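Long-range contacts in putative streptothricin acetyltransferase (Bacillus anthracis, PDB 3PP9), which probably transfers the acetyl group of acetyl coenzyme A to streptothricin-type antibiotics, as a member of the GNAT acetyltransferase family: residues F26-R31 against Y53-L58; Y79-H84 against K119-Q124; A101-I106 against I137-Q142. All coordinates share one frame; numbering follows the deposited sequence. Where two conformers were deposited one is given.

Contact 1: F26-R31 against Y53-L58; sequences FIVNAR and YEKSYL. With ACO (acetyl coenzyme *a), chain D.
Phe-26 opens the pairing of strands 25-36 and 43-56, a two-stranded antiparallel hairpin beside the acetyl coenzyme A pocket. Its N donates to Lys-55 O over 2.9 Å, and its O takes the N-H of Lys-55 in return, both donors nearly along the C=O axes. With CG in the crowded position between backbone N and carbonyl carbon (chi1 59°), the Phe-26 ring lies alongside Lys-55. The lysine, in the same first rotamer, lays its methylenes over one ring face, CG 3.7 Å from Phe-26 CZ, a CH-pi contact offset toward the rim. Tyr-57 CB meets the same ring at CE1. On the other face of the hairpin, Ile-27 CG1 crosses Glu-54 CG obliquely at 3.8 Å, aliphatic against aliphatic in an exposed position. Val-28 N then donates to Tyr-53 O at 2.7 Å, and Val-28 O accepts from Tyr-53 N. Val-28 points the same way as the Tyr-53 ring, standing CB over one face, 3.7 Å from the centroid, with CG1 reaching CE2 at 3.4 Å. Tyr-53 OH is hydrogen-bonded to Asn-144. Beyond Val-28 the hairpin continues through Asn-29 with Val-50 and Arg-31 with Glu-48. Tyr-57, past the strand, turns one ring face to ACO C2P, 3.4 Å from CE1, and its OH bonds Glu-104 O. Four backbone bonds thus fix the register, while Phe-26, Val-28, Tyr-53 and Lys-55 pack through carbon on one face, the Lys-55 methylenes running alongside the Phe-26 ring and the pantetheine thioethyl end resting on an aromatic face.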
# COMPACT_ATOMS: atom_id res chain seq x y z
N PHE A 26 -13.46 15.39 -11.63
CA PHE A 26 -14.28 14.43 -12.34
C PHE A 26 -15.59 14.25 -11.62
O PHE A 26 -15.74 14.65 -10.46
CB PHE A 26 -13.56 13.10 -12.54
CG PHE A 26 -13.15 12.43 -11.27
CD1 PHE A 26 -11.93 12.75 -10.68
CD2 PHE A 26 -13.94 11.45 -10.69
CE1 PHE A 26 -11.52 12.14 -9.51
CE2 PHE A 26 -13.52 10.83 -9.52
CZ PHE A 26 -12.32 11.18 -8.93
N ILE A 27 -16.56 13.69 -12.32
CA ILE A 27 -17.89 13.46 -11.76
C ILE A 27 -18.04 12.02 -11.32
O ILE A 27 -17.86 11.10 -12.12
CB ILE A 27 -18.97 13.70 -12.82
CG1 ILE A 27 -18.85 15.10 -13.42
CG2 ILE A 27 -20.36 13.46 -12.22
CD1 ILE A 27 -19.81 15.32 -14.58
N VAL A 28 -18.39 11.84 -10.05
CA VAL A 28 -18.63 10.55 -9.45
C VAL A 28 -20.11 10.31 -9.75
O VAL A 28 -20.94 11.11 -9.33
CB VAL A 28 -18.42 10.54 -7.94
CG1 VAL A 28 -18.97 9.23 -7.32
CG2 VAL A 28 -16.93 10.69 -7.63
N ASN A 29 -20.44 9.26 -10.49
CA ASN A 29 -21.84 8.95 -10.79
C ASN A 29 -22.23 7.53 -10.47
O ASN A 29 -23.40 7.15 -10.61
CB ASN A 29 -22.16 9.24 -12.26
CG ASN A 29 -21.25 8.51 -13.22
OD1 ASN A 29 -20.44 7.67 -12.84
ND2 ASN A 29 -21.35 8.87 -14.50
N ALA A 30 -21.25 6.74 -10.01
CA ALA A 30 -21.46 5.35 -9.70
C ALA A 30 -20.28 4.84 -8.91
O ALA A 30 -19.31 5.56 -8.70
CB ALA A 30 -21.57 4.56 -11.00
N ARG A 31 -20.38 3.60 -8.46
CA ARG A 31 -19.29 2.99 -7.72
C ARG A 31 -19.22 1.52 -8.02
O ARG A 31 -20.23 0.89 -8.38
CB ARG A 31 -19.44 3.19 -6.21
CG ARG A 31 -20.67 2.56 -5.56
CD ARG A 31 -20.64 2.69 -4.05
NE ARG A 31 -21.84 2.14 -3.42
CZ ARG A 31 -21.99 1.91 -2.12
NH1 ARG A 31 -21.01 2.14 -1.25
NH2 ARG A 31 -23.14 1.41 -1.67
N TYR A 53 -21.75 13.73 -7.87
CA TYR A 53 -21.02 14.83 -7.31
C TYR A 53 -19.69 14.97 -8.03
O TYR A 53 -19.24 14.04 -8.71
CB TYR A 53 -20.81 14.67 -5.80
CG TYR A 53 -20.01 13.47 -5.34
CD1 TYR A 53 -18.65 13.56 -5.04
CD2 TYR A 53 -20.62 12.24 -5.17
CE1 TYR A 53 -17.95 12.46 -4.59
CE2 TYR A 53 -19.94 11.14 -4.71
CZ TYR A 53 -18.60 11.25 -4.44
OH TYR A 53 -17.94 10.12 -4.01
N GLU A 54 -19.07 16.13 -7.89
CA GLU A 54 -17.77 16.39 -8.49
C GLU A 54 -16.70 16.44 -7.43
O GLU A 54 -16.93 16.90 -6.31
CB GLU A 54 -17.73 17.71 -9.28
CG GLU A 54 -18.36 17.64 -10.63
CD GLU A 54 -18.20 18.91 -11.44
OE1 GLU A 54 -18.14 18.80 -12.68
OE2 GLU A 54 -18.09 20.00 -10.84
N LYS A 55 -15.53 15.92 -7.77
CA LYS A 55 -14.40 15.94 -6.85
C LYS A 55 -13.13 16.05 -7.64
O LYS A 55 -13.09 15.74 -8.82
CB LYS A 55 -14.34 14.70 -5.96
CG LYS A 55 -14.25 13.37 -6.71
CD LYS A 55 -13.88 12.21 -5.77
CE LYS A 55 -12.44 12.35 -5.26
NZ LYS A 55 -11.92 11.16 -4.51
N SER A 56 -12.08 16.53 -6.98
CA SER A 56 -10.77 16.67 -7.60
C SER A 56 -9.97 15.46 -7.17
O SER A 56 -10.11 14.99 -6.04
CB SER A 56 -10.09 17.95 -7.12
OG SER A 56 -10.88 19.09 -7.41
N TYR A 57 -9.14 14.93 -8.06
CA TYR A 57 -8.33 13.78 -7.71
C TYR A 57 -7.36 14.16 -6.58
O TYR A 57 -7.22 13.42 -5.60
CB TYR A 57 -7.58 13.27 -8.93
CG TYR A 57 -6.65 12.17 -8.52
CD1 TYR A 57 -7.15 10.98 -8.05
CD2 TYR A 57 -5.27 12.31 -8.64
CE1 TYR A 57 -6.30 9.96 -7.67
CE2 TYR A 57 -4.43 11.29 -8.26
CZ TYR A 57 -4.95 10.12 -7.78
OH TYR A 57 -4.13 9.09 -7.41
N LEU A 58 -6.71 15.30 -6.76
CA LEU A 58 -5.77 15.86 -5.79
C LEU A 58 -6.43 17.06 -5.11
O LEU A 58 -7.26 16.91 -4.22
CB LEU A 58 -4.50 16.35 -6.49
CG LEU A 58 -3.66 15.34 -7.25
CD1 LEU A 58 -2.46 16.06 -7.84
CD2 LEU A 58 -3.21 14.21 -6.35
N1A ACO D . -15.88 5.73 -19.07
C2A ACO D . -15.68 4.62 -19.81
N3A ACO D . -14.57 4.43 -20.55
C4A ACO D . -13.61 5.38 -20.58
C5A ACO D . -13.79 6.62 -19.82
C6A ACO D . -15.01 6.76 -19.04
N6A ACO D . -15.21 7.88 -18.32
N7A ACO D . -12.71 7.38 -20.03
C8A ACO D . -11.90 6.70 -20.87
N9A ACO D . -12.43 5.51 -21.19
C1B ACO D . -11.89 4.51 -22.12
C2B ACO D . -12.04 5.08 -23.53
O2B ACO D . -13.31 4.87 -24.14
C3B ACO D . -10.92 4.41 -24.28
O3B ACO D . -11.37 3.15 -24.75
P3B ACO D . -11.01 2.58 -26.21
O7A ACO D . -9.50 2.44 -26.20
O8A ACO D . -11.54 3.64 -27.14
O9A ACO D . -11.77 1.26 -26.22
C4B ACO D . -9.85 4.20 -23.23
O4B ACO D . -10.50 4.24 -21.95
C5B ACO D . -8.77 5.28 -23.32
O5B ACO D . -9.35 6.53 -22.94
P1A ACO D . -8.56 7.90 -23.18
O1A ACO D . -9.39 8.80 -24.07
O2A ACO D . -7.16 7.55 -23.58
O3A ACO D . -8.58 8.48 -21.66
P2A ACO D . -8.46 10.01 -21.22
O4A ACO D . -9.88 10.48 -21.06
O5A ACO D . -7.52 10.80 -22.09
O6A ACO D . -7.73 9.90 -19.78
CBP ACO D . -8.08 9.73 -17.41
CCP ACO D . -8.22 9.04 -18.76
CDP ACO D . -8.48 8.75 -16.31
CEP ACO D . -6.63 10.17 -17.21
CAP ACO D . -8.98 10.97 -17.35
OAP ACO D . -10.37 10.55 -17.31
C9P ACO D . -8.75 11.85 -16.15
O9P ACO D . -7.84 12.63 -16.11
N8P ACO D . -9.60 11.75 -15.12
C7P ACO D . -9.50 12.60 -13.93
C6P ACO D . -8.29 12.31 -13.08
C5P ACO D . -8.31 10.87 -12.67
O5P ACO D . -9.34 10.32 -12.32
N4P ACO D . -7.17 10.23 -12.71
C3P ACO D . -7.01 8.83 -12.33
C2P ACO D . -6.93 8.80 -10.81
S1P ACO D . -6.19 7.29 -10.22
C ACO D . -4.54 7.57 -10.47
O ACO D . -4.16 8.60 -10.97
CH3 ACO D . -3.56 6.51 -10.07

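Contact 2: Y79-H84 against K119-Q124; sequences YIALLH and KRLIAQ. With ACO (acetyl coenzyme *a), chain D.
Helix 117-131 of the GNAT fold lies on the central sheet against strand 76-83; the amides of Gly-116, just before it, and of Gly-118, in its first turn, bind acetyl coenzyme A. Lys-119, next along, belongs to the cofactor end. Its backbone N donates to pyrophosphate oxygen O2A over 2.8 Å, and its side chain, extended to CD and bent at chi3, carries NZ to O7A of the 3'-phosphate at a very short 2.5 Å. The positive end of the helix dipole, together with the ammonium, would help to balance the phosphate charges. Toward the sheet, Leu-121 lays CD2 against the strand, 4.2 Å from Ala-81 CB and 4.0 Å from Tyr-79 O. One turn on, Gln-124 sets CG anti to the backbone N (chi1 -179°) and bends at chi2 (64°). This centres CG over one face of the Tyr-79 ring, 3.3 Å from its centroid and nearly on the ring normal, a tight CH-pi contact. The two side chains cross at about a right angle, with the amide plane tilted 36° from the ring and NE2 lying 3.4 Å from Tyr-79 OH. Leu-121 also touches Ile-8 and Ile-106, so it spans several strands beneath the helix. A helix that presents its N-terminal turn to the pyrophosphate and its apolar flank to the sheet is the hallmark of the GNAT fold.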
# COMPACT_ATOMS: atom_id res chain seq x y z
N TYR A 79 5.83 12.47 -17.24
CA TYR A 79 5.72 12.72 -18.67
C TYR A 79 4.55 13.66 -18.84
O TYR A 79 3.53 13.52 -18.17
CB TYR A 79 5.47 11.46 -19.49
CG TYR A 79 6.66 10.55 -19.57
CD1 TYR A 79 7.67 10.78 -20.48
CD2 TYR A 79 6.75 9.44 -18.75
CE1 TYR A 79 8.77 9.95 -20.56
CE2 TYR A 79 7.83 8.59 -18.85
CZ TYR A 79 8.83 8.84 -19.74
OH TYR A 79 9.92 7.98 -19.83
N ILE A 80 4.71 14.64 -19.72
CA ILE A 80 3.66 15.60 -20.03
C ILE A 80 3.14 15.40 -21.45
O ILE A 80 3.88 14.99 -22.35
CB ILE A 80 4.11 17.09 -19.86
CG1 ILE A 80 5.39 17.41 -20.65
CG2 ILE A 80 4.31 17.40 -18.38
CD1 ILE A 80 5.86 18.90 -20.61
N ALA A 81 1.86 15.70 -21.65
CA ALA A 81 1.22 15.65 -22.94
C ALA A 81 1.07 17.09 -23.43
O ALA A 81 0.42 17.91 -22.78
CB ALA A 81 -0.16 14.99 -22.82
N LEU A 82 1.62 17.38 -24.60
CA LEU A 82 1.58 18.70 -25.20
C LEU A 82 0.75 18.70 -26.48
O LEU A 82 0.99 17.90 -27.38
CB LEU A 82 3.01 19.15 -25.55
CG LEU A 82 3.87 19.46 -24.33
CD1 LEU A 82 5.35 19.26 -24.66
CD2 LEU A 82 3.57 20.88 -23.87
N LEU A 83 -0.17 19.66 -26.56
CA LEU A 83 -1.01 19.85 -27.74
C LEU A 83 -1.13 21.35 -27.93
O LEU A 83 -1.40 22.08 -26.99
CB LEU A 83 -2.41 19.25 -27.52
CG LEU A 83 -3.20 19.23 -28.83
CD1 LEU A 83 -2.56 18.29 -29.84
CD2 LEU A 83 -4.64 18.84 -28.59
N HIS A 84 -0.96 21.82 -29.17
CA HIS A 84 -1.01 23.25 -29.52
C HIS A 84 -0.33 24.17 -28.51
O HIS A 84 -0.94 25.11 -28.00
CB HIS A 84 -2.43 23.77 -29.88
CG HIS A 84 -3.49 23.51 -28.86
ND1 HIS A 84 -3.62 24.27 -27.71
CD2 HIS A 84 -4.52 22.64 -28.85
CE1 HIS A 84 -4.66 23.83 -27.02
NE2 HIS A 84 -5.23 22.86 -27.70
N LYS A 119 -4.47 7.15 -22.91
CA LYS A 119 -3.87 5.92 -23.42
C LYS A 119 -2.43 6.15 -23.87
O LYS A 119 -1.57 5.27 -23.70
CB LYS A 119 -4.70 5.34 -24.57
CG LYS A 119 -4.13 4.05 -25.15
CD LYS A 119 -5.00 3.51 -26.30
CE LYS A 119 -6.38 3.08 -25.86
NZ LYS A 119 -7.14 2.42 -26.97
N ARG A 120 -2.17 7.30 -24.49
CA ARG A 120 -0.81 7.64 -24.96
C ARG A 120 0.12 7.83 -23.75
O ARG A 120 1.29 7.46 -23.81
CB ARG A 120 -0.82 8.89 -25.84
CG ARG A 120 -1.38 8.70 -27.23
CD ARG A 120 -0.36 8.02 -28.14
NE ARG A 120 0.85 8.85 -28.23
CZ ARG A 120 1.04 9.85 -29.09
NH1 ARG A 120 0.10 10.18 -29.98
NH2 ARG A 120 2.18 10.53 -29.06
N LEU A 121 -0.39 8.39 -22.66
CA LEU A 121 0.43 8.57 -21.45
C LEU A 121 0.79 7.18 -20.87
O LEU A 121 1.94 6.97 -20.47
CB LEU A 121 -0.24 9.47 -20.43
CG LEU A 121 -0.27 10.94 -20.80
CD1 LEU A 121 -1.30 11.70 -19.96
CD2 LEU A 121 1.10 11.59 -20.64
N ILE A 122 -0.17 6.28 -20.85
CA ILE A 122 0.02 4.92 -20.36
C ILE A 122 1.06 4.21 -21.24
O ILE A 122 1.96 3.54 -20.75
CB ILE A 122 -1.30 4.12 -20.30
CG1 ILE A 122 -2.22 4.68 -19.21
CG2 ILE A 122 -1.05 2.63 -20.01
CD1 ILE A 122 -1.69 4.58 -17.78
N ALA A 123 0.96 4.39 -22.56
CA ALA A 123 1.93 3.75 -23.45
C ALA A 123 3.34 4.21 -23.11
O ALA A 123 4.28 3.40 -23.07
CB ALA A 123 1.61 4.06 -24.89
N GLN A 124 3.52 5.51 -22.85
CA GLN A 124 4.84 6.00 -22.50
C GLN A 124 5.30 5.45 -21.15
O GLN A 124 6.47 5.18 -20.96
CB GLN A 124 4.90 7.52 -22.51
CG GLN A 124 6.26 8.09 -22.18
CD GLN A 124 7.32 7.74 -23.20
OE1 GLN A 124 7.18 8.05 -24.37
NE2 GLN A 124 8.41 7.11 -22.74
N1A ACO D . -15.88 5.73 -19.07
C2A ACO D . -15.68 4.62 -19.81
N3A ACO D . -14.57 4.43 -20.55
C4A ACO D . -13.61 5.38 -20.58
C5A ACO D . -13.79 6.62 -19.82
C6A ACO D . -15.01 6.76 -19.04
N6A ACO D . -15.21 7.88 -18.32
N7A ACO D . -12.71 7.38 -20.03
C8A ACO D . -11.90 6.70 -20.87
N9A ACO D . -12.43 5.51 -21.19
C1B ACO D . -11.89 4.51 -22.12
C2B ACO D . -12.04 5.08 -23.53
O2B ACO D . -13.31 4.87 -24.14
C3B ACO D . -10.92 4.41 -24.28
O3B ACO D . -11.37 3.15 -24.75
P3B ACO D . -11.01 2.58 -26.21
O7A ACO D . -9.50 2.44 -26.20
O8A ACO D . -11.54 3.64 -27.14
O9A ACO D . -11.77 1.26 -26.22
C4B ACO D . -9.85 4.20 -23.23
O4B ACO D . -10.50 4.24 -21.95
C5B ACO D . -8.77 5.28 -23.32
O5B ACO D . -9.35 6.53 -22.94
P1A ACO D . -8.56 7.90 -23.18
O1A ACO D . -9.39 8.80 -24.07
O2A ACO D . -7.16 7.55 -23.58
O3A ACO D . -8.58 8.48 -21.66
P2A ACO D . -8.46 10.01 -21.22
O4A ACO D . -9.88 10.48 -21.06
O5A ACO D . -7.52 10.80 -22.09
O6A ACO D . -7.73 9.90 -19.78
CBP ACO D . -8.08 9.73 -17.41
CCP ACO D . -8.22 9.04 -18.76
CDP ACO D . -8.48 8.75 -16.31
CEP ACO D . -6.63 10.17 -17.21
CAP ACO D . -8.98 10.97 -17.35
OAP ACO D . -10.37 10.55 -17.31
C9P ACO D . -8.75 11.85 -16.15
O9P ACO D . -7.84 12.63 -16.11
N8P ACO D . -9.60 11.75 -15.12
C7P ACO D . -9.50 12.60 -13.93
C6P ACO D . -8.29 12.31 -13.08
C5P ACO D . -8.31 10.87 -12.67
O5P ACO D . -9.34 10.32 -12.32
N4P ACO D . -7.17 10.23 -12.71
C3P ACO D . -7.01 8.83 -12.33
C2P ACO D . -6.93 8.80 -10.81
S1P ACO D . -6.19 7.29 -10.22
C ACO D . -4.54 7.57 -10.47
O ACO D . -4.16 8.60 -10.97
CH3 ACO D . -3.56 6.51 -10.07

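Contact 3: A101-I106 against I137-Q142; sequences AYIEDI and IMLETQ. With K (potassium ion), chain F; ACO (acetyl coenzyme *a), chain D.
Met-138 O, a backbone carbonyl in strand 136-142, is held by one hydrogen bond and one weaker CA-H...O contact: Ile-103 N donates to it over 3.0 Å, and Tyr-102 CA lies 3.3 Å away. Ala-101 O is held likewise, by Met-138 N at 2.8 Å and Ile-137 CA, completing the parallel pairing. On one face Ile-103 CG1 meets Ile-137 CG2; on the other, selenomethionine Met-138 crosses the Tyr-102 ring obliquely, CG 3.8 Å from CD2. Past this point the strands of the beta-alpha-beta unit splay apart, the GNAT signature opening between strands 101-108 and 136-142. There water 1 bridges the gap, donating to Ile-103 O and accepting from Glu-140 N, 2.9 Å away. The chain turns a corner at Glu-104, so that Ile-106 can pair with the cofactor like a neighbouring strand: its N donates to the acetyl carbonyl ACO O, and its O accepts N4P at 2.8 Å. The acetyl CH3 sits in the cleft, 3.4 Å from Ile-103 O. At the far end Thr-141 OG1 binds the potassium ion at 3.0 Å, joined by water 2, which also donates to Glu-140 OE1, while OE2 of that carboxylate is hydrogen-bonded to Tyr-167.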
# COMPACT_ATOMS: atom_id res chain seq x y z
N ALA A 101 6.35 -0.40 -11.91
CA ALA A 101 6.20 1.03 -12.08
C ALA A 101 4.86 1.29 -11.38
O ALA A 101 3.94 0.47 -11.47
CB ALA A 101 6.12 1.39 -13.52
N TYR A 102 4.76 2.41 -10.68
CA TYR A 102 3.56 2.79 -9.94
C TYR A 102 3.11 4.16 -10.41
O TYR A 102 3.87 5.13 -10.41
CB TYR A 102 3.92 2.83 -8.44
CG TYR A 102 2.76 3.07 -7.51
CD1 TYR A 102 2.32 4.36 -7.24
CD2 TYR A 102 2.14 2.02 -6.87
CE1 TYR A 102 1.27 4.59 -6.37
CE2 TYR A 102 1.06 2.25 -6.02
CZ TYR A 102 0.64 3.53 -5.78
OH TYR A 102 -0.42 3.76 -4.92
N ILE A 103 1.84 4.24 -10.81
CA ILE A 103 1.28 5.51 -11.27
C ILE A 103 0.73 6.26 -10.07
O ILE A 103 -0.28 5.87 -9.49
CB ILE A 103 0.15 5.31 -12.28
CG1 ILE A 103 0.61 4.49 -13.49
CG2 ILE A 103 -0.41 6.70 -12.68
CD1 ILE A 103 -0.53 4.14 -14.48
N GLU A 104 1.41 7.33 -9.69
CA GLU A 104 1.00 8.16 -8.58
C GLU A 104 -0.18 9.03 -8.97
O GLU A 104 -1.02 9.33 -8.11
CB GLU A 104 2.15 9.06 -8.15
CG GLU A 104 3.32 8.32 -7.53
CD GLU A 104 3.06 7.83 -6.13
OE1 GLU A 104 2.02 8.16 -5.53
OE2 GLU A 104 3.92 7.11 -5.61
N ASP A 105 -0.21 9.45 -10.24
CA ASP A 105 -1.27 10.30 -10.76
C ASP A 105 -1.22 10.34 -12.26
O ASP A 105 -0.13 10.40 -12.85
CB ASP A 105 -1.06 11.74 -10.22
CG ASP A 105 -2.12 12.77 -10.67
OD1 ASP A 105 -2.90 12.55 -11.61
OD2 ASP A 105 -2.13 13.90 -10.05
N ILE A 106 -2.39 10.20 -12.88
CA ILE A 106 -2.51 10.39 -14.32
C ILE A 106 -3.68 11.35 -14.45
O ILE A 106 -4.75 11.13 -13.87
CB ILE A 106 -2.66 9.12 -15.17
CG1 ILE A 106 -2.82 9.51 -16.66
CG2 ILE A 106 -3.89 8.27 -14.71
CD1 ILE A 106 -2.93 8.33 -17.62
N ILE A 137 3.15 -2.49 -14.41
CA ILE A 137 2.75 -1.20 -13.90
C ILE A 137 1.53 -1.42 -13.01
O ILE A 137 0.72 -2.31 -13.27
CB ILE A 137 2.29 -0.25 -15.00
CG1 ILE A 137 3.31 -0.10 -16.11
CG2 ILE A 137 1.93 1.10 -14.40
CD1 ILE A 137 2.80 0.79 -17.23
N MSE A 138 1.40 -0.64 -11.96
CA MSE A 138 0.26 -0.76 -11.05
C MSE A 138 -0.15 0.59 -10.53
O MSE A 138 0.57 1.57 -10.69
CB MSE A 138 0.61 -1.63 -9.86
CG MSE A 138 1.76 -1.06 -9.08
SE MSE A 138 2.30 -2.09 -7.54
CE MSE A 138 0.98 -1.77 -6.28
N LEU A 139 -1.32 0.61 -9.89
CA LEU A 139 -1.82 1.85 -9.31
C LEU A 139 -2.98 1.55 -8.39
O LEU A 139 -3.42 0.41 -8.28
CB LEU A 139 -2.24 2.83 -10.42
CG LEU A 139 -3.36 2.53 -11.42
CD1 LEU A 139 -3.04 1.42 -12.37
CD2 LEU A 139 -4.74 2.34 -10.78
N GLU A 140 -3.39 2.57 -7.64
CA GLU A 140 -4.53 2.48 -6.74
C GLU A 140 -5.49 3.55 -7.15
O GLU A 140 -5.09 4.64 -7.56
CB GLU A 140 -4.13 2.73 -5.28
CG GLU A 140 -5.30 2.70 -4.27
CD GLU A 140 -6.22 3.95 -4.25
OE1 GLU A 140 -5.93 4.96 -4.94
OE2 GLU A 140 -7.21 3.93 -3.50
N THR A 141 -6.77 3.21 -7.09
CA THR A 141 -7.83 4.16 -7.37
C THR A 141 -8.93 3.81 -6.35
O THR A 141 -8.76 2.89 -5.55
CB THR A 141 -8.23 4.18 -8.90
OG1 THR A 141 -9.17 5.26 -9.15
CG2 THR A 141 -8.77 2.85 -9.36
N GLN A 142 -9.98 4.63 -6.28
CA GLN A 142 -11.10 4.43 -5.35
C GLN A 142 -12.24 3.83 -6.18
O GLN A 142 -12.34 4.09 -7.39
CB GLN A 142 -11.60 5.72 -4.71
CG GLN A 142 -10.61 6.38 -3.78
CD GLN A 142 -11.20 7.56 -3.02
OE1 GLN A 142 -12.40 7.60 -2.72
NE2 GLN A 142 -10.35 8.51 -2.66
K K F . -9.43 7.74 -7.56
N1A ACO D . -15.88 5.73 -19.07
C2A ACO D . -15.68 4.62 -19.81
N3A ACO D . -14.57 4.43 -20.55
C4A ACO D . -13.61 5.38 -20.58
C5A ACO D . -13.79 6.62 -19.82
C6A ACO D . -15.01 6.76 -19.04
N6A ACO D . -15.21 7.88 -18.32
N7A ACO D . -12.71 7.38 -20.03
C8A ACO D . -11.90 6.70 -20.87
N9A ACO D . -12.43 5.51 -21.19
C1B ACO D . -11.89 4.51 -22.12
C2B ACO D . -12.04 5.08 -23.53
O2B ACO D . -13.31 4.87 -24.14
C3B ACO D . -10.92 4.41 -24.28
O3B ACO D . -11.37 3.15 -24.75
P3B ACO D . -11.01 2.58 -26.21
O7A ACO D . -9.50 2.44 -26.20
O8A ACO D . -11.54 3.64 -27.14
O9A ACO D . -11.77 1.26 -26.22
C4B ACO D . -9.85 4.20 -23.23
O4B ACO D . -10.50 4.24 -21.95
C5B ACO D . -8.77 5.28 -23.32
O5B ACO D . -9.35 6.53 -22.94
P1A ACO D . -8.56 7.90 -23.18
O1A ACO D . -9.39 8.80 -24.07
O2A ACO D . -7.16 7.55 -23.58
O3A ACO D . -8.58 8.48 -21.66
P2A ACO D . -8.46 10.01 -21.22
O4A ACO D . -9.88 10.48 -21.06
O5A ACO D . -7.52 10.80 -22.09
O6A ACO D . -7.73 9.90 -19.78
CBP ACO D . -8.08 9.73 -17.41
CCP ACO D . -8.22 9.04 -18.76
CDP ACO D . -8.48 8.75 -16.31
CEP ACO D . -6.63 10.17 -17.21
CAP ACO D . -8.98 10.97 -17.35
OAP ACO D . -10.37 10.55 -17.31
C9P ACO D . -8.75 11.85 -16.15
O9P ACO D . -7.84 12.63 -16.11
N8P ACO D . -9.60 11.75 -15.12
C7P ACO D . -9.50 12.60 -13.93
C6P ACO D . -8.29 12.31 -13.08
C5P ACO D . -8.31 10.87 -12.67
O5P ACO D . -9.34 10.32 -12.32
N4P ACO D . -7.17 10.23 -12.71
C3P ACO D . -7.01 8.83 -12.33
C2P ACO D . -6.93 8.80 -10.81
S1P ACO D . -6.19 7.29 -10.22
C ACO D . -4.54 7.57 -10.47
O ACO D . -4.16 8.60 -10.97
CH3 ACO D . -3.56 6.51 -10.07
O HOH W 1 -1.93 5.11 -7.42
O HOH W 2 -7.70 7.04 -5.28
O HOH W 3 -12.24 8.97 -6.27

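How the contacts relate
Contacts 2 and 3 are buried and share the central mixed sheet; contact 1 is a partly exposed hairpin outside it. Contact 3 ties two strands of the beta-alpha-beta unit, whose connecting helix supplies one side of contact 2: Ile-122 CD1 rests on Ile-103 CD1, 3.5 Å away. Contact 2 is carried mainly by side chains, without backbone pairing, whereas contacts 1 and 3 join backbones, antiparallel in the first and parallel in the second. Contacts 1 and 3 meet where Tyr-57 and Leu-58 reach Glu-104 and Asp-105. All three touch acetyl coenzyme A: contact 2 at its phosphates, contacts 1 and 3 both at the pantetheine and acetyl thioester, contact 3 through backbone hydrogen bonds.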